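PDB 3ORY: flap endonuclease 1 from Desulfurococcus amylolyticus, which probably cleaves 5' flaps from branched DNA intermediates of replication and repair as a metal-dependent, structure-specific nuclease. Local coordinates for residues 43-48 and 89-94; 241-246 and 263-268. All coordinates share one frame; numbering follows the deposited sequence.

Contact 1. Residues 43-48 and 89-94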
loop_
_atom_site.group_PDB
_atom_site.type_symbol
_atom_site.label_atom_id
_atom_site.label_comp_id
_atom_site.label_asym_id
_atom_site.label_seq_id
_atom_site.Cartn_x
_atom_site.Cartn_y
_atom_site.Cartn_z
ATOM N N TYR A 43 -6.185 -2.582 0.479
ATOM C CA TYR A 43 -5.511 -3.663 -0.263
ATOM C C TYR A 43 -4.000 -3.500 -0.207
ATOM O O TYR A 43 -3.284 -4.480 -0.012
ATOM C CB TYR A 43 -6.002 -3.750 -1.730
ATOM C CG TYR A 43 -7.414 -4.285 -1.910
ATOM C CD1 TYR A 43 -8.270 -4.457 -0.820
ATOM C CD2 TYR A 43 -7.909 -4.585 -3.183
ATOM C CE1 TYR A 43 -9.578 -4.928 -0.996
ATOM C CE2 TYR A 43 -9.213 -5.065 -3.365
ATOM C CZ TYR A 43 -10.036 -5.228 -2.268
ATOM O OH TYR A 43 -11.328 -5.681 -2.428
ATOM N N ASN A 44 -3.509 -2.270 -0.369
ATOM C CA ASN A 44 -2.066 -2.061 -0.369
ATOM C C ASN A 44 -1.459 -2.444 0.975
ATOM O O ASN A 44 -0.420 -3.103 1.020
ATOM C CB ASN A 44 -1.681 -0.621 -0.724
ATOM C CG ASN A 44 -0.266 -0.514 -1.209
ATOM O OD1 ASN A 44 -0.002 -0.607 -2.422
ATOM N ND2 ASN A 44 0.670 -0.339 -0.281
ATOM N N ALA A 45 -2.108 -2.030 2.063
ATOM C CA ALA A 45 -1.648 -2.400 3.401
ATOM C C ALA A 45 -1.636 -3.909 3.587
ATOM O O ALA A 45 -0.673 -4.454 4.107
ATOM C CB ALA A 45 -2.500 -1.715 4.503
ATOM N N LEU A 46 -2.697 -4.589 3.160
ATOM C CA LEU A 46 -2.763 -6.041 3.340
ATOM C C LEU A 46 -1.666 -6.744 2.550
ATOM O O LEU A 46 -1.089 -7.714 3.027
ATOM C CB LEU A 46 -4.162 -6.591 2.976
ATOM C CG LEU A 46 -5.309 -6.076 3.858
ATOM C CD1 LEU A 46 -6.673 -6.643 3.419
ATOM C CD2 LEU A 46 -5.066 -6.377 5.327
ATOM N N TYR A 47 -1.375 -6.244 1.350
ATOM C CA TYR A 47 -0.257 -6.743 0.558
ATOM C C TYR A 47 1.095 -6.523 1.242
ATOM O O TYR A 47 1.968 -7.407 1.200
ATOM C CB TYR A 47 -0.271 -6.145 -0.863
ATOM C CG TYR A 47 -1.083 -6.989 -1.826
ATOM C CD1 TYR A 47 -0.742 -8.329 -2.058
ATOM C CD2 TYR A 47 -2.199 -6.473 -2.476
ATOM C CE1 TYR A 47 -1.474 -9.120 -2.927
ATOM C CE2 TYR A 47 -2.961 -7.274 -3.357
ATOM C CZ TYR A 47 -2.581 -8.586 -3.570
ATOM O OH TYR A 47 -3.302 -9.390 -4.416
ATOM N N GLN A 48 1.269 -5.356 1.869
ATOM C CA GLN A 48 2.507 -5.087 2.620
ATOM C C GLN A 48 2.700 -6.086 3.761
ATOM O O GLN A 48 3.799 -6.631 3.931
ATOM C CB GLN A 48 2.557 -3.658 3.168
ATOM C CG GLN A 48 2.508 -2.556 2.118
ATOM C CD GLN A 48 3.381 -2.829 0.897
ATOM O OE1 GLN A 48 4.538 -3.260 1.008
ATOM N NE2 GLN A 48 2.834 -2.548 -0.280
ATOM N N PRO A 89 -6.364 6.349 12.479
ATOM C CA PRO A 89 -6.404 5.690 11.179
ATOM C C PRO A 89 -7.809 5.331 10.715
ATOM O O PRO A 89 -8.689 5.013 11.526
ATOM C CB PRO A 89 -5.574 4.422 11.415
ATOM C CG PRO A 89 -5.822 4.075 12.868
ATOM C CD PRO A 89 -6.199 5.377 13.581
ATOM N N VAL A 90 -8.004 5.392 9.401
ATOM C CA VAL A 90 -9.203 4.883 8.759
ATOM C C VAL A 90 -8.744 4.166 7.488
ATOM O O VAL A 90 -7.901 4.677 6.745
ATOM C CB VAL A 90 -10.245 6.009 8.455
ATOM C CG1 VAL A 90 -9.601 7.207 7.740
ATOM C CG2 VAL A 90 -11.451 5.464 7.656
ATOM N N TYR A 91 -9.265 2.970 7.265
ATOM C CA TYR A 91 -8.908 2.203 6.081
ATOM C C TYR A 91 -9.946 2.431 4.997
ATOM O O TYR A 91 -11.083 2.792 5.290
ATOM C CB TYR A 91 -8.779 0.711 6.422
ATOM C CG TYR A 91 -7.503 0.404 7.189
ATOM C CD1 TYR A 91 -6.349 -0.028 6.527
ATOM C CD2 TYR A 91 -7.448 0.566 8.571
ATOM C CE1 TYR A 91 -5.173 -0.310 7.239
ATOM C CE2 TYR A 91 -6.286 0.296 9.283
ATOM C CZ TYR A 91 -5.156 -0.134 8.611
ATOM O OH TYR A 91 -4.023 -0.396 9.332
ATOM N N VAL A 92 -9.546 2.256 3.742
ATOM C CA VAL A 92 -10.484 2.335 2.637
ATOM C C VAL A 92 -10.324 1.098 1.763
ATOM O O VAL A 92 -9.208 0.748 1.367
ATOM C CB VAL A 92 -10.339 3.654 1.819
ATOM C CG1 VAL A 92 -8.905 3.869 1.333
ATOM C CG2 VAL A 92 -11.357 3.693 0.655
ATOM N N PHE A 93 -11.440 0.433 1.474
ATOM C CA PHE A 93 -11.405 -0.790 0.691
ATOM C C PHE A 93 -12.052 -0.611 -0.666
ATOM O O PHE A 93 -13.076 0.074 -0.798
ATOM C CB PHE A 93 -12.060 -1.943 1.467
ATOM C CG PHE A 93 -11.245 -2.404 2.643
ATOM C CD1 PHE A 93 -10.149 -3.232 2.461
ATOM C CD2 PHE A 93 -11.576 -2.004 3.934
ATOM C CE1 PHE A 93 -9.376 -3.670 3.563
ATOM C CE2 PHE A 93 -10.815 -2.416 5.037
ATOM C CZ PHE A 93 -9.709 -3.253 4.846
ATOM N N ASP A 94 -11.440 -1.258 -1.656
ATOM C CA ASP A 94 -11.782 -1.151 -3.069
ATOM C C ASP A 94 -13.192 -1.661 -3.302
ATOM O O ASP A 94 -13.677 -2.523 -2.564
ATOM C CB ASP A 94 -10.784 -2.003 -3.879
ATOM C CG ASP A 94 -10.612 -1.519 -5.308
ATOM O OD1 ASP A 94 -9.650 -0.768 -5.563
ATOM O OD2 ASP A 94 -11.437 -1.893 -6.178
HETATM O O HOH W 1 -8.357 -1.098 -0.819
HETATM O O HOH W 2 -13.326 -4.448 -0.568
#
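Y43 and D94 meet with different first torsions: CG of Y43 is anti to the carbonyl carbon (chi1 -71°), beside the backbone N, with the ring reaching F93 and D94, while the backbone puts CB of D94 over that ring and chi1 of -154° turns the carboxylate beside the carbonyl carbon, its plane 24° from the ring plane. The setting is a right-handed beta-alpha-beta crossover of the PIN-like nuclease core: strand 37-41 runs into helix 42-52, and the chain returns through helix 70-84 to strand 88-93, parallel to and beside the first. Segment 43-48 lies nearly perpendicular to the strand. D94 CB sits over one face of Y43 in a CH-pi contact, 3.9 Å from the ring centroid, shifted toward the rim and closest to CE2 of Y43 (3.5 Å). OD1 of D94 forms a salt bridge with K101 and takes a bond from G167 N; OD2 takes one from K96 N. F93 offers its ring edge: its CD1 lies 3.9 Å from CE1 of Y43, and its CE1 lies 4.0 Å from CD1 of L46. Farther back along the strand, CB of A45 approaches the edge of the Y91 ring, 4.1 Å from CE1; the hydroxyl of Y91 bonds to T79. V146 and A149 of helix 143-156 pack on Y43 and L46. No direct hydrogen bond crosses, but two waters bridge the segments. One accepts from the backbone N of Y43, donates to V92 O and takes a weak bond from D94 N, linking helix start to strand end. The hydroxyl of Y43, bonded to K96 O, accepts from a second water, which lies 3.0 Å from Y43 OH and donates to D94 O at 2.8 Å.

Contact 2. Residues 241-246 and 263-268. With PO4 (phosphate ion), chain C.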
loop_
_atom_site.group_PDB
_atom_site.type_symbol
_atom_site.label_atom_id
_atom_site.label_comp_id
_atom_site.label_asym_id
_atom_site.label_seq_id
_atom_site.Cartn_x
_atom_site.Cartn_y
_atom_site.Cartn_z
ATOM N N ILE A 241 -0.432 11.917 -14.420
ATOM C CA ILE A 241 -1.327 10.817 -14.766
ATOM C C ILE A 241 -0.781 10.057 -15.985
ATOM O O ILE A 241 -0.762 8.826 -16.001
ATOM C CB ILE A 241 -2.766 11.328 -15.012
ATOM C CG1 ILE A 241 -3.384 11.790 -13.689
ATOM C CG2 ILE A 241 -3.622 10.235 -15.670
ATOM C CD1 ILE A 241 -4.710 12.582 -13.847
ATOM N N ASP A 242 -0.318 10.791 -16.992
ATOM C CA ASP A 242 0.206 10.159 -18.193
ATOM C C ASP A 242 1.433 9.290 -17.889
ATOM O O ASP A 242 1.601 8.221 -18.485
ATOM C CB ASP A 242 0.522 11.201 -19.276
ATOM C CG ASP A 242 -0.715 11.579 -20.105
ATOM O OD1 ASP A 242 -1.794 10.983 -19.908
ATOM O OD2 ASP A 242 -0.621 12.476 -20.957
ATOM N N ILE A 243 2.275 9.740 -16.959
ATOM C CA ILE A 243 3.402 8.925 -16.514
ATOM C C ILE A 243 2.886 7.584 -15.985
ATOM O O ILE A 243 3.407 6.519 -16.358
ATOM C CB ILE A 243 4.292 9.642 -15.467
ATOM C CG1 ILE A 243 5.023 10.827 -16.114
ATOM C CG2 ILE A 243 5.332 8.668 -14.892
ATOM C CD1 ILE A 243 5.637 11.798 -15.103
ATOM N N GLY A 244 1.834 7.639 -15.168
ATOM C CA GLY A 244 1.228 6.420 -14.621
ATOM C C GLY A 244 0.700 5.481 -15.692
ATOM O O GLY A 244 0.850 4.248 -15.582
ATOM N N ILE A 245 0.063 6.057 -16.713
ATOM C CA ILE A 245 -0.496 5.292 -17.830
ATOM C C ILE A 245 0.614 4.577 -18.614
ATOM O O ILE A 245 0.446 3.422 -19.041
ATOM C CB ILE A 245 -1.371 6.193 -18.744
ATOM C CG1 ILE A 245 -2.647 6.628 -18.002
ATOM C CG2 ILE A 245 -1.723 5.477 -20.050
ATOM C CD1 ILE A 245 -3.459 7.744 -18.679
ATOM N N LEU A 246 1.750 5.251 -18.787
ATOM C CA LEU A 246 2.888 4.632 -19.476
ATOM C C LEU A 246 3.435 3.458 -18.680
ATOM O O LEU A 246 3.894 2.459 -19.253
ATOM C CB LEU A 246 3.991 5.657 -19.746
ATOM C CG LEU A 246 3.659 6.716 -20.798
ATOM C CD1 LEU A 246 4.852 7.639 -21.012
ATOM C CD2 LEU A 246 3.270 6.053 -22.104
ATOM N N LYS A 263 12.190 7.156 -17.686
ATOM C CA LYS A 263 11.948 7.287 -19.119
ATOM C C LYS A 263 10.563 7.857 -19.397
ATOM O O LYS A 263 10.419 8.749 -20.236
ATOM C CB LYS A 263 12.126 5.944 -19.832
ATOM C CG LYS A 263 11.926 5.985 -21.362
ATOM C CD LYS A 263 12.962 6.849 -22.101
ATOM C CE LYS A 263 13.220 6.293 -23.507
ATOM N NZ LYS A 263 14.087 7.174 -24.357
ATOM N N ALA A 264 9.557 7.341 -18.687
ATOM C CA ALA A 264 8.190 7.847 -18.802
ATOM C C ALA A 264 8.156 9.351 -18.519
ATOM O O ALA A 264 7.517 10.093 -19.245
ATOM C CB ALA A 264 7.237 7.085 -17.861
ATOM N N LEU A 265 8.861 9.794 -17.480
ATOM C CA LEU A 265 8.889 11.215 -17.110
ATOM C C LEU A 265 9.539 12.053 -18.209
ATOM O O LEU A 265 9.060 13.138 -18.561
ATOM C CB LEU A 265 9.637 11.418 -15.788
ATOM C CG LEU A 265 10.004 12.866 -15.426
ATOM C CD1 LEU A 265 8.758 13.708 -15.096
ATOM C CD2 LEU A 265 11.015 12.906 -14.280
ATOM N N GLN A 266 10.637 11.527 -18.746
ATOM C CA GLN A 266 11.369 12.179 -19.823
ATOM C C GLN A 266 10.471 12.323 -21.054
ATOM O O GLN A 266 10.392 13.401 -21.642
ATOM C CB GLN A 266 12.628 11.363 -20.148
ATOM C CG GLN A 266 13.861 12.182 -20.451
ATOM C CD GLN A 266 15.097 11.306 -20.603
ATOM O OE1 GLN A 266 15.000 10.139 -20.977
ATOM N NE2 GLN A 266 16.265 11.870 -20.315
ATOM N N LEU A 267 9.764 11.248 -21.414
ATOM C CA LEU A 267 8.915 11.238 -22.609
ATOM C C LEU A 267 7.723 12.193 -22.558
ATOM O O LEU A 267 7.431 12.908 -23.530
ATOM C CB LEU A 267 8.417 9.825 -22.920
ATOM C CG LEU A 267 9.452 8.790 -23.376
ATOM C CD1 LEU A 267 8.795 7.419 -23.578
ATOM C CD2 LEU A 267 10.188 9.243 -24.647
ATOM N N VAL A 268 7.017 12.178 -21.434
ATOM C CA VAL A 268 5.850 13.032 -21.260
ATOM C C VAL A 268 6.265 14.506 -21.316
ATOM O O VAL A 268 5.574 15.322 -21.921
ATOM C CB VAL A 268 5.096 12.691 -19.956
ATOM C CG1 VAL A 268 4.089 13.768 -19.623
ATOM C CG2 VAL A 268 4.388 11.329 -20.102
HETATM P P PO4 C . 13.800 3.787 -15.122
HETATM O O1 PO4 C . 13.345 2.347 -15.043
HETATM O O2 PO4 C . 13.409 4.361 -16.473
HETATM O O3 PO4 C . 13.187 4.582 -13.995
HETATM O O4 PO4 C . 15.304 3.848 -14.976
#
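I243 and A264 mark the closest backbone approach, CA to CA 5.4 Å, where the two helical segments pass with axes 9.0 Å apart and directions 129° from each other. The small side chain of A264 permits this: its CB lies between I243 CG2 (3.9 Å) and L246 CD1 (4.0 Å). I243 carries CG1 beside its backbone N and extends it (chi2 165°); the I243 and L265 side chains lie side by side, pointing the same way, with I243 CD1 to L265 CD1 at 3.7 Å. One turn beyond A264, a single methyl of V268, CG2, enters the groove between D242, I243 and L246; its nearest neighbour is L246 CD1 at 3.8 Å. CB of D242 touches V268 CG2 at 4.0 Å, while the residue also packs against K294 of helix 290-298. The pair of helices and the loop joining them are consistent with the helix-two-turn-helix element, related to helix-hairpin-helix, by which flap endonucleases bind DNA, here with F256 of the connecting loop against L246. In that motif the backbone amides at the start of the second helix grip a DNA phosphate. A phosphate ion, probably from the crystallisation liquor, lies where it may mimic a DNA phosphate, accepting from the backbone N of K262 and, rather long at 3.3 Å, from the backbone N of K263 to its O2 (N-H...O angle 155°).

From the N terminus, the chain first closes contact 1, after strand 37-41: 40 residues, including helix 70-84, separate segment 43-48 from segment 89-94, and their meeting ties helix 42-52 to the central sheet. The chain then adds helices 102-125 and 143-156 and the remaining strands before leaving the sheet for helices 226-233 and 237-247. Contact 2 closes there, a shorter loop of 16 residues between 241-246 and 263-268. The two loops lie in series, neither enclosing nor crossing the other. The centres of contacts 1 and 2 are about 26 Å apart, their nearest atoms about 14 Å, without touching; one belongs to the nuclease core, the other to a peripheral, probably DNA-binding helix pair.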